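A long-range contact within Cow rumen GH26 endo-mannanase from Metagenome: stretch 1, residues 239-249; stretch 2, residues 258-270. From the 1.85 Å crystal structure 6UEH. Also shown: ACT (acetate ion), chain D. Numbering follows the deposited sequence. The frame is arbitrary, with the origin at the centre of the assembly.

Stretch 1 239-249: WHINVPKDFDS
Stretch 2 258-270: WQQCTYATSSTFK

A short antiparallel bridge can anchor a long-range contact when side chains extend the pairing beyond the strands. In this GH26 endo-mannanase, residues 239-249 and 258-270 bury 869 Å² between them, though strand geometry is confined to 243-244 and 261-262.

Trp239 lies out of reach. His240 (phi/psi -75/60, chi1 m) opens the contact, its ring edge toward the face of Tyr263 (chi1 p), with centroids 5.5 Å apart and planes at 66°. His240 NE2 also donates to acetate O at 2.6 Å, an ion probably taken from the crystallisation liquor. Ile241 (-70/121, chi1 t) points away. The backbone of Asn242 (-86/160, chi1 m) comes alongside Tyr263, CA to CA 4.4 Å, and Asn242 CA lies 3.3 Å from Thr262 O in a CA-H...O contact.

Val243 (-122/158) and Thr262 (-155/153) form the hydrogen-bonded antiparallel pair, CA atoms 5.5 Å apart: Val243 N donates to Thr262 O at 2.8 Å, and Thr262 N to Val243 O at 2.9 Å. Their side chains share a sheet face, with Val243 CG2 4.3 Å from Thr262 CG2. In the m rotamer, Val243 sets CG1 3.9 Å from the centroid of the Phe269 ring, almost on the ring normal, an apt use of a compact branched side chain.

Pro244 (-64/137) pairs with Cys261 (-113/164) at the non-hydrogen-bonded position, CA to CA 4.4 Å, where proline's lack of an amide hydrogen costs this pairing no hydrogen bond. Its carbonyl remains useful: Ser267 OG (chi1 t) donates to Pro244 O at 2.6 Å, while Phe269 N donates to Ser267 OG at 2.9 Å, so this small buried hydroxyl links three residues.

Lys245 turns the chain (-62/-52). Lys245 N donates to Gln260 O at 3.0 Å, and Lys245 O accepts from Thr268 N at 3.2 Å. Its side chain, m at chi1 and then t throughout, runs past Thr262 CG2, 3.8 Å from Lys245 CG; the long aliphatic stem packs beside Thr262 and Cys261, and the ammonium at its tip, Lys245 NZ, donates to the backbone carbonyl Gln259 O at 3.1 Å. Exposed Asp246 (-94/85, chi1 t) points away, yet one water joins Asp246 OD1 (2.4 Å) to Thr268 OG1 (2.6 Å).

Phe247 (-83/-17, chi1 t) donates from N to Thr268 OG1 at 3.0 Å; its CA-to-CB bond points toward the other stretch, and its ring offers a face to Phe269. The edge of Phe269 (chi1 t) meets that face, centroids 4.7 Å apart and planes at 69°, with Phe247 CE1 3.5 Å from Phe269 CD2. At the exposed margin, a water bridges Asp248 OD1 (2.6 Å) and Thr268 O (3.2 Å); Ser249 does not touch the other stretch.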

ATOM      1  N   TRP A 239     -11.674  11.867   0.785  1.00 14.50           N
ATOM      2  CA  TRP A 239     -12.214  13.190   0.490  1.00 15.64           C
ATOM      3  C   TRP A 239     -12.149  13.474  -1.010  1.00 16.53           C
ATOM      4  O   TRP A 239     -11.235  14.147  -1.478  1.00 17.39           O
ATOM      5  CB  TRP A 239     -11.440  14.255   1.278  1.00 15.89           C
ATOM      6  CG  TRP A 239     -11.972  15.655   1.173  1.00 16.53           C
ATOM      7  CD1 TRP A 239     -13.277  16.038   1.039  1.00 17.64           C
ATOM      8  CD2 TRP A 239     -11.201  16.864   1.198  1.00 18.04           C
ATOM      9  NE1 TRP A 239     -13.364  17.410   0.980  1.00 18.06           N
ATOM     10  CE2 TRP A 239     -12.104  17.940   1.073  1.00 19.15           C
ATOM     11  CE3 TRP A 239      -9.833  17.140   1.310  1.00 18.22           C
ATOM     12  CZ2 TRP A 239     -11.683  19.271   1.057  1.00 19.53           C
ATOM     13  CZ3 TRP A 239      -9.418  18.462   1.297  1.00 19.51           C
ATOM     14  CH2 TRP A 239     -10.339  19.509   1.171  1.00 19.86           C
ATOM     15  N   HIS A 240     -13.117  12.949  -1.758  1.00 17.49           N
ATOM     16  CA  HIS A 240     -13.162  13.142  -3.208  1.00 19.09           C
ATOM     17  C   HIS A 240     -13.612  14.553  -3.582  1.00 19.57           C
ATOM     18  O   HIS A 240     -14.618  14.727  -4.275  1.00 19.87           O
ATOM     19  CB  HIS A 240     -14.096  12.119  -3.864  1.00 19.16           C
ATOM     20  CG  HIS A 240     -13.517  10.742  -3.969  1.00 20.30           C
ATOM     21  ND1 HIS A 240     -13.443   9.879  -2.896  1.00 19.56           N
ATOM     22  CD2 HIS A 240     -12.989  10.077  -5.024  1.00 22.08           C
ATOM     23  CE1 HIS A 240     -12.894   8.742  -3.286  1.00 21.28           C
ATOM     24  NE2 HIS A 240     -12.607   8.836  -4.572  1.00 22.87           N
ATOM     25  N   ILE A 241     -12.860  15.556  -3.137  1.00 17.95           N
ATOM     26  CA  ILE A 241     -13.233  16.944  -3.380  1.00 16.80           C
ATOM     27  C   ILE A 241     -13.070  17.311  -4.858  1.00 18.46           C
ATOM     28  O   ILE A 241     -11.984  17.193  -5.432  1.00 16.84           O
ATOM     29  CB  ILE A 241     -12.412  17.915  -2.487  1.00 17.68           C
ATOM     30  CG1 ILE A 241     -12.760  19.372  -2.809  1.00 17.19           C
ATOM     31  CG2 ILE A 241     -10.911  17.656  -2.606  1.00 17.55           C
ATOM     32  CD1 ILE A 241     -14.200  19.742  -2.497  1.00 16.43           C
ATOM     33  N   ASN A 242     -14.170  17.735  -5.471  1.00 18.88           N
ATOM     34  CA  ASN A 242     -14.179  18.103  -6.883  1.00 20.45           C
ATOM     35  C   ASN A 242     -13.769  19.552  -7.126  1.00 20.92           C
ATOM     36  O   ASN A 242     -13.827  20.388  -6.227  1.00 17.74           O
ATOM     37  CB  ASN A 242     -15.570  17.876  -7.490  1.00 21.64           C
ATOM     38  CG  ASN A 242     -15.886  16.408  -7.713  1.00 22.51           C
ATOM     39  OD1 ASN A 242     -15.541  15.548  -6.901  1.00 21.63           O
ATOM     40  ND2 ASN A 242     -16.546  16.115  -8.829  1.00 20.45           N
ATOM     41  N   VAL A 243     -13.354  19.836  -8.356  1.00 22.56           N
ATOM     42  CA  VAL A 243     -13.149  21.206  -8.808  1.00 23.11           C
ATOM     43  C   VAL A 243     -14.040  21.432 -10.026  1.00 23.99           C
ATOM     44  O   VAL A 243     -14.450  20.468 -10.673  1.00 24.16           O
ATOM     45  CB  VAL A 243     -11.672  21.487  -9.169  1.00 21.05           C
ATOM     46  CG1 VAL A 243     -10.775  21.295  -7.951  1.00 20.29           C
ATOM     47  CG2 VAL A 243     -11.224  20.599 -10.325  1.00 22.21           C
ATOM     48  N   PRO A 244     -14.364  22.699 -10.334  1.00 24.92           N
ATOM     49  CA  PRO A 244     -15.119  22.944 -11.568  1.00 25.68           C
ATOM     50  C   PRO A 244     -14.313  22.543 -12.799  1.00 27.51           C
ATOM     51  O   PRO A 244     -13.116  22.821 -12.851  1.00 28.73           O
ATOM     52  CB  PRO A 244     -15.361  24.458 -11.544  1.00 26.94           C
ATOM     53  CG  PRO A 244     -15.226  24.844 -10.108  1.00 25.79           C
ATOM     54  CD  PRO A 244     -14.183  23.929  -9.545  1.00 21.78           C
ATOM     55  N   LYS A 245     -14.953  21.885 -13.762  1.00 28.00           N
ATOM     56  CA  LYS A 245     -14.285  21.530 -15.009  1.00 29.49           C
ATOM     57  C   LYS A 245     -13.855  22.794 -15.743  1.00 30.46           C
ATOM     58  O   LYS A 245     -12.698  22.936 -16.135  1.00 30.69           O
ATOM     59  CB  LYS A 245     -15.198  20.691 -15.904  1.00 31.52           C
ATOM     60  CG  LYS A 245     -15.543  19.318 -15.360  1.00 30.76           C
ATOM     61  CD  LYS A 245     -16.439  18.573 -16.341  1.00 33.66           C
ATOM     62  CE  LYS A 245     -16.797  17.185 -15.840  1.00 34.72           C
ATOM     63  NZ  LYS A 245     -17.687  16.475 -16.801  1.00 38.44           N
ATOM     64  N   ASP A 246     -14.806  23.704 -15.922  1.00 31.48           N
ATOM     65  CA  ASP A 246     -14.544  25.000 -16.536  1.00 32.90           C
ATOM     66  C   ASP A 246     -14.249  26.032 -15.453  1.00 31.23           C
ATOM     67  O   ASP A 246     -15.142  26.750 -15.005  1.00 30.92           O
ATOM     68  CB  ASP A 246     -15.737  25.435 -17.390  1.00 35.10           C
ATOM     69  CG  ASP A 246     -15.531  26.789 -18.043  1.00 36.98           C
ATOM     70  OD1 ASP A 246     -14.365  27.204 -18.211  1.00 37.66           O
ATOM     71  OD2 ASP A 246     -16.539  27.435 -18.397  1.00 38.22           O
ATOM     72  N   PHE A 247     -12.991  26.098 -15.034  1.00 30.71           N
ATOM     73  CA  PHE A 247     -12.609  26.947 -13.913  1.00 27.98           C
ATOM     74  C   PHE A 247     -12.378  28.394 -14.338  1.00 32.70           C
ATOM     75  O   PHE A 247     -12.360  29.294 -13.499  1.00 31.66           O
ATOM     76  CB  PHE A 247     -11.357  26.393 -13.234  1.00 27.81           C
ATOM     77  CG  PHE A 247     -11.126  26.937 -11.853  1.00 26.48           C
ATOM     78  CD1 PHE A 247     -12.001  26.632 -10.822  1.00 24.94           C
ATOM     79  CD2 PHE A 247     -10.034  27.745 -11.582  1.00 28.49           C
ATOM     80  CE1 PHE A 247     -11.793  27.126  -9.548  1.00 26.67           C
ATOM     81  CE2 PHE A 247      -9.819  28.241 -10.308  1.00 27.01           C
ATOM     82  CZ  PHE A 247     -10.700  27.932  -9.290  1.00 27.44           C
ATOM     83  N   ASP A 248     -12.208  28.617 -15.639  1.00 34.58           N
ATOM     84  CA  ASP A 248     -11.987  29.963 -16.157  1.00 37.29           C
ATOM     85  C   ASP A 248     -13.208  30.855 -15.948  1.00 35.66           C
ATOM     86  O   ASP A 248     -13.076  32.023 -15.585  1.00 36.74           O
ATOM     87  CB  ASP A 248     -11.628  29.921 -17.646  1.00 42.40           C
ATOM     88  CG  ASP A 248     -10.254  29.333 -17.901  1.00 46.23           C
ATOM     89  OD1 ASP A 248      -9.408  29.368 -16.981  1.00 46.71           O
ATOM     90  OD2 ASP A 248     -10.017  28.838 -19.023  1.00 48.94           O
ATOM     91  N   SER A 249     -14.394  30.299 -16.177  1.00 34.36           N
ATOM     92  CA  SER A 249     -15.627  31.072 -16.062  1.00 36.59           C
ATOM     93  C   SER A 249     -16.191  31.018 -14.647  1.00 35.63           C
ATOM     94  O   SER A 249     -17.109  31.765 -14.308  1.00 35.48           O
ATOM     95  CB  SER A 249     -16.673  30.569 -17.058  1.00 37.92           C
ATOM     96  OG  SER A 249     -17.142  29.284 -16.695  1.00 36.95           O
ATOM     97  N   TRP A 258     -22.906  18.956 -10.237  1.00 39.16           N
ATOM     98  CA  TRP A 258     -21.820  17.996 -10.072  1.00 37.34           C
ATOM     99  C   TRP A 258     -21.376  17.420 -11.415  1.00 35.69           C
ATOM    100  O   TRP A 258     -20.224  17.022 -11.572  1.00 32.62           O
ATOM    101  CB  TRP A 258     -22.226  16.872  -9.109  1.00 40.65           C
ATOM    102  CG  TRP A 258     -23.296  15.962  -9.620  1.00 46.55           C
ATOM    103  CD1 TRP A 258     -24.640  16.080  -9.414  1.00 50.70           C
ATOM    104  CD2 TRP A 258     -23.112  14.779 -10.408  1.00 48.99           C
ATOM    105  NE1 TRP A 258     -25.305  15.048 -10.034  1.00 54.63           N
ATOM    106  CE2 TRP A 258     -24.389  14.236 -10.650  1.00 53.74           C
ATOM    107  CE3 TRP A 258     -21.991  14.128 -10.935  1.00 47.67           C
ATOM    108  CZ2 TRP A 258     -24.579  13.073 -11.396  1.00 57.34           C
ATOM    109  CZ3 TRP A 258     -22.180  12.976 -11.676  1.00 51.05           C
ATOM    110  CH2 TRP A 258     -23.463  12.459 -11.899  1.00 55.67           C
ATOM    111  N   GLN A 259     -22.284  17.403 -12.387  1.00 38.39           N
ATOM    112  CA  GLN A 259     -21.958  16.934 -13.731  1.00 39.48           C
ATOM    113  C   GLN A 259     -20.913  17.833 -14.388  1.00 36.32           C
ATOM    114  O   GLN A 259     -20.189  17.403 -15.286  1.00 36.01           O
ATOM    115  CB  GLN A 259     -23.211  16.870 -14.608  1.00 44.86           C
ATOM    116  CG  GLN A 259     -24.443  16.324 -13.908  1.00 50.22           C
ATOM    117  CD  GLN A 259     -25.319  17.425 -13.342  1.00 52.42           C
ATOM    118  OE1 GLN A 259     -25.841  18.262 -14.082  1.00 55.22           O
ATOM    119  NE2 GLN A 259     -25.481  17.435 -12.026  1.00 51.51           N
ATOM    120  N   GLN A 260     -20.843  19.083 -13.939  1.00 34.43           N
ATOM    121  CA  GLN A 260     -19.868  20.036 -14.461  1.00 32.31           C
ATOM    122  C   GLN A 260     -18.657  20.142 -13.544  1.00 29.55           C
ATOM    123  O   GLN A 260     -17.827  21.039 -13.690  1.00 29.07           O
ATOM    124  CB  GLN A 260     -20.504  21.416 -14.651  1.00 33.76           C
ATOM    125  CG  GLN A 260     -21.230  21.589 -15.975  1.00 38.02           C
ATOM    126  CD  GLN A 260     -22.396  20.636 -16.135  1.00 43.03           C
ATOM    127  OE1 GLN A 260     -23.353  20.675 -15.363  1.00 46.09           O
ATOM    128  NE2 GLN A 260     -22.319  19.768 -17.138  1.00 44.30           N
ATOM    129  N   CYS A 261     -18.567  19.222 -12.591  1.00 26.84           N
ATOM    130  CA  CYS A 261     -17.419  19.156 -11.697  1.00 24.21           C
ATOM    131  C   CYS A 261     -16.631  17.881 -11.957  1.00 24.35           C
ATOM    132  O   CYS A 261     -17.129  16.952 -12.594  1.00 26.50           O
ATOM    133  CB  CYS A 261     -17.867  19.216 -10.238  1.00 24.14           C
ATOM    134  SG  CYS A 261     -18.822  20.690  -9.826  1.00 25.32           S
ATOM    135  N   THR A 262     -15.398  17.839 -11.467  1.00 22.50           N
ATOM    136  CA  THR A 262     -14.561  16.661 -11.636  1.00 23.69           C
ATOM    137  C   THR A 262     -13.517  16.575 -10.531  1.00 22.69           C
ATOM    138  O   THR A 262     -13.124  17.591  -9.952  1.00 21.35           O
ATOM    139  CB  THR A 262     -13.855  16.664 -13.013  1.00 24.78           C
ATOM    140  OG1 THR A 262     -13.182  15.414 -13.218  1.00 27.54           O
ATOM    141  CG2 THR A 262     -12.844  17.800 -13.103  1.00 22.27           C
ATOM    142  N   TYR A 263     -13.085  15.358 -10.223  1.00 23.54           N
ATOM    143  CA  TYR A 263     -11.935  15.171  -9.350  1.00 22.91           C
ATOM    144  C   TYR A 263     -10.748  14.712 -10.186  1.00 23.28           C
ATOM    145  O   TYR A 263      -9.666  14.458  -9.661  1.00 24.05           O
ATOM    146  CB  TYR A 263     -12.235  14.162  -8.232  1.00 26.14           C
ATOM    147  CG  TYR A 263     -12.860  12.854  -8.684  1.00 29.15           C
ATOM    148  CD1 TYR A 263     -12.192  11.998  -9.554  1.00 30.19           C
ATOM    149  CD2 TYR A 263     -14.107  12.462  -8.214  1.00 32.03           C
ATOM    150  CE1 TYR A 263     -12.755  10.806  -9.960  1.00 33.98           C
ATOM    151  CE2 TYR A 263     -14.676  11.267  -8.613  1.00 35.62           C
ATOM    152  CZ  TYR A 263     -13.995  10.444  -9.485  1.00 36.68           C
ATOM    153  OH  TYR A 263     -14.556   9.254  -9.888  1.00 41.62           O
ATOM    154  N   ALA A 264     -10.970  14.600 -11.492  1.00 24.85           N
ATOM    155  CA  ALA A 264      -9.968  14.064 -12.407  1.00 26.84           C
ATOM    156  C   ALA A 264      -9.026  15.150 -12.920  1.00 25.63           C
ATOM    157  O   ALA A 264      -8.973  16.250 -12.371  1.00 22.42           O
ATOM    158  CB  ALA A 264     -10.642  13.357 -13.574  1.00 26.96           C
ATOM    159  N   THR A 265      -8.290  14.831 -13.981  1.00 28.15           N
ATOM    160  CA  THR A 265      -7.270  15.730 -14.514  1.00 28.60           C
ATOM    161  C   THR A 265      -7.741  16.463 -15.767  1.00 31.13           C
ATOM    162  O   THR A 265      -6.933  16.855 -16.610  1.00 33.65           O
ATOM    163  CB  THR A 265      -5.976  14.960 -14.844  1.00 29.17           C
ATOM    164  OG1 THR A 265      -6.269  13.909 -15.773  1.00 32.34           O
ATOM    165  CG2 THR A 265      -5.381  14.357 -13.584  1.00 27.34           C
ATOM    166  N   SER A 266      -9.050  16.655 -15.880  1.00 30.32           N
ATOM    167  CA  SER A 266      -9.643  17.226 -17.083  1.00 32.67           C
ATOM    168  C   SER A 266     -10.081  18.679 -16.906  1.00 31.24           C
ATOM    169  O   SER A 266     -10.723  19.246 -17.787  1.00 32.74           O
ATOM    170  CB  SER A 266     -10.838  16.377 -17.520  1.00 35.43           C
ATOM    171  OG  SER A 266     -11.728  16.164 -16.436  1.00 34.97           O
ATOM    172  N   SER A 267      -9.733  19.279 -15.772  1.00 28.81           N
ATOM    173  CA  SER A 267     -10.145  20.649 -15.481  1.00 28.01           C
ATOM    174  C   SER A 267      -9.080  21.675 -15.857  1.00 28.95           C
ATOM    175  O   SER A 267      -7.900  21.346 -15.969  1.00 29.59           O
ATOM    176  CB  SER A 267     -10.492  20.796 -13.998  1.00 25.35           C
ATOM    177  OG  SER A 267     -10.791  22.144 -13.679  1.00 25.03           O
ATOM    178  N   THR A 268      -9.508  22.921 -16.049  1.00 28.69           N
ATOM    179  CA  THR A 268      -8.585  24.021 -16.306  1.00 28.91           C
ATOM    180  C   THR A 268      -8.073  24.605 -14.989  1.00 26.67           C
ATOM    181  O   THR A 268      -7.250  25.521 -14.976  1.00 26.96           O
ATOM    182  CB  THR A 268      -9.245  25.128 -17.143  1.00 30.84           C
ATOM    183  OG1 THR A 268     -10.457  25.551 -16.505  1.00 29.97           O
ATOM    184  CG2 THR A 268      -9.568  24.612 -18.539  1.00 33.21           C
ATOM    185  N   PHE A 269      -8.583  24.067 -13.885  1.00 24.77           N
ATOM    186  CA  PHE A 269      -8.079  24.360 -12.547  1.00 23.19           C
ATOM    187  C   PHE A 269      -6.577  24.082 -12.493  1.00 23.48           C
ATOM    188  O   PHE A 269      -6.140  22.954 -12.721  1.00 22.48           O
ATOM    189  CB  PHE A 269      -8.836  23.511 -11.515  1.00 21.31           C
ATOM    190  CG  PHE A 269      -8.497  23.814 -10.078  1.00 20.21           C
ATOM    191  CD1 PHE A 269      -7.425  23.194  -9.455  1.00 20.30           C
ATOM    192  CD2 PHE A 269      -9.288  24.675  -9.335  1.00 19.56           C
ATOM    193  CE1 PHE A 269      -7.128  23.451  -8.124  1.00 20.08           C
ATOM    194  CE2 PHE A 269      -9.000  24.938  -8.004  1.00 19.62           C
ATOM    195  CZ  PHE A 269      -7.918  24.326  -7.398  1.00 19.06           C
ATOM    196  N   LYS A 270      -5.789  25.117 -12.214  1.00 23.94           N
ATOM    197  CA  LYS A 270      -4.340  24.962 -12.121  1.00 24.54           C
ATOM    198  C   LYS A 270      -3.952  24.397 -10.757  1.00 22.46           C
ATOM    199  O   LYS A 270      -3.970  25.109  -9.753  1.00 21.95           O
ATOM    200  CB  LYS A 270      -3.634  26.298 -12.367  1.00 26.28           C
ATOM    201  CG  LYS A 270      -3.773  26.814 -13.793  1.00 29.11           C
ATOM    202  CD  LYS A 270      -2.944  28.071 -14.012  1.00 32.08           C
ATOM    203  CE  LYS A 270      -3.074  28.576 -15.441  1.00 35.74           C
ATOM    204  NZ  LYS A 270      -4.487  28.885 -15.797  1.00 35.55           N
TER
HETATM  205  C   ACT D 603     -11.667   5.818  -5.345  1.00 27.04           C
HETATM  206  O   ACT D 603     -11.993   6.770  -6.088  1.00 26.89           O
HETATM  207  OXT ACT D 603     -11.042   6.123  -4.306  1.00 25.18           O
HETATM  208  CH3 ACT D 603     -12.014   4.398  -5.681  1.00 27.65           C
HETATM  209  O   HOH W   1     -11.990  26.725 -18.305  1.00 35.29           O
HETATM  210  O   HOH W   2     -17.413  23.177 -15.334  1.00 35.44           O
HETATM  211  O   HOH W   3      -8.539  28.443 -14.744  1.00 33.98           O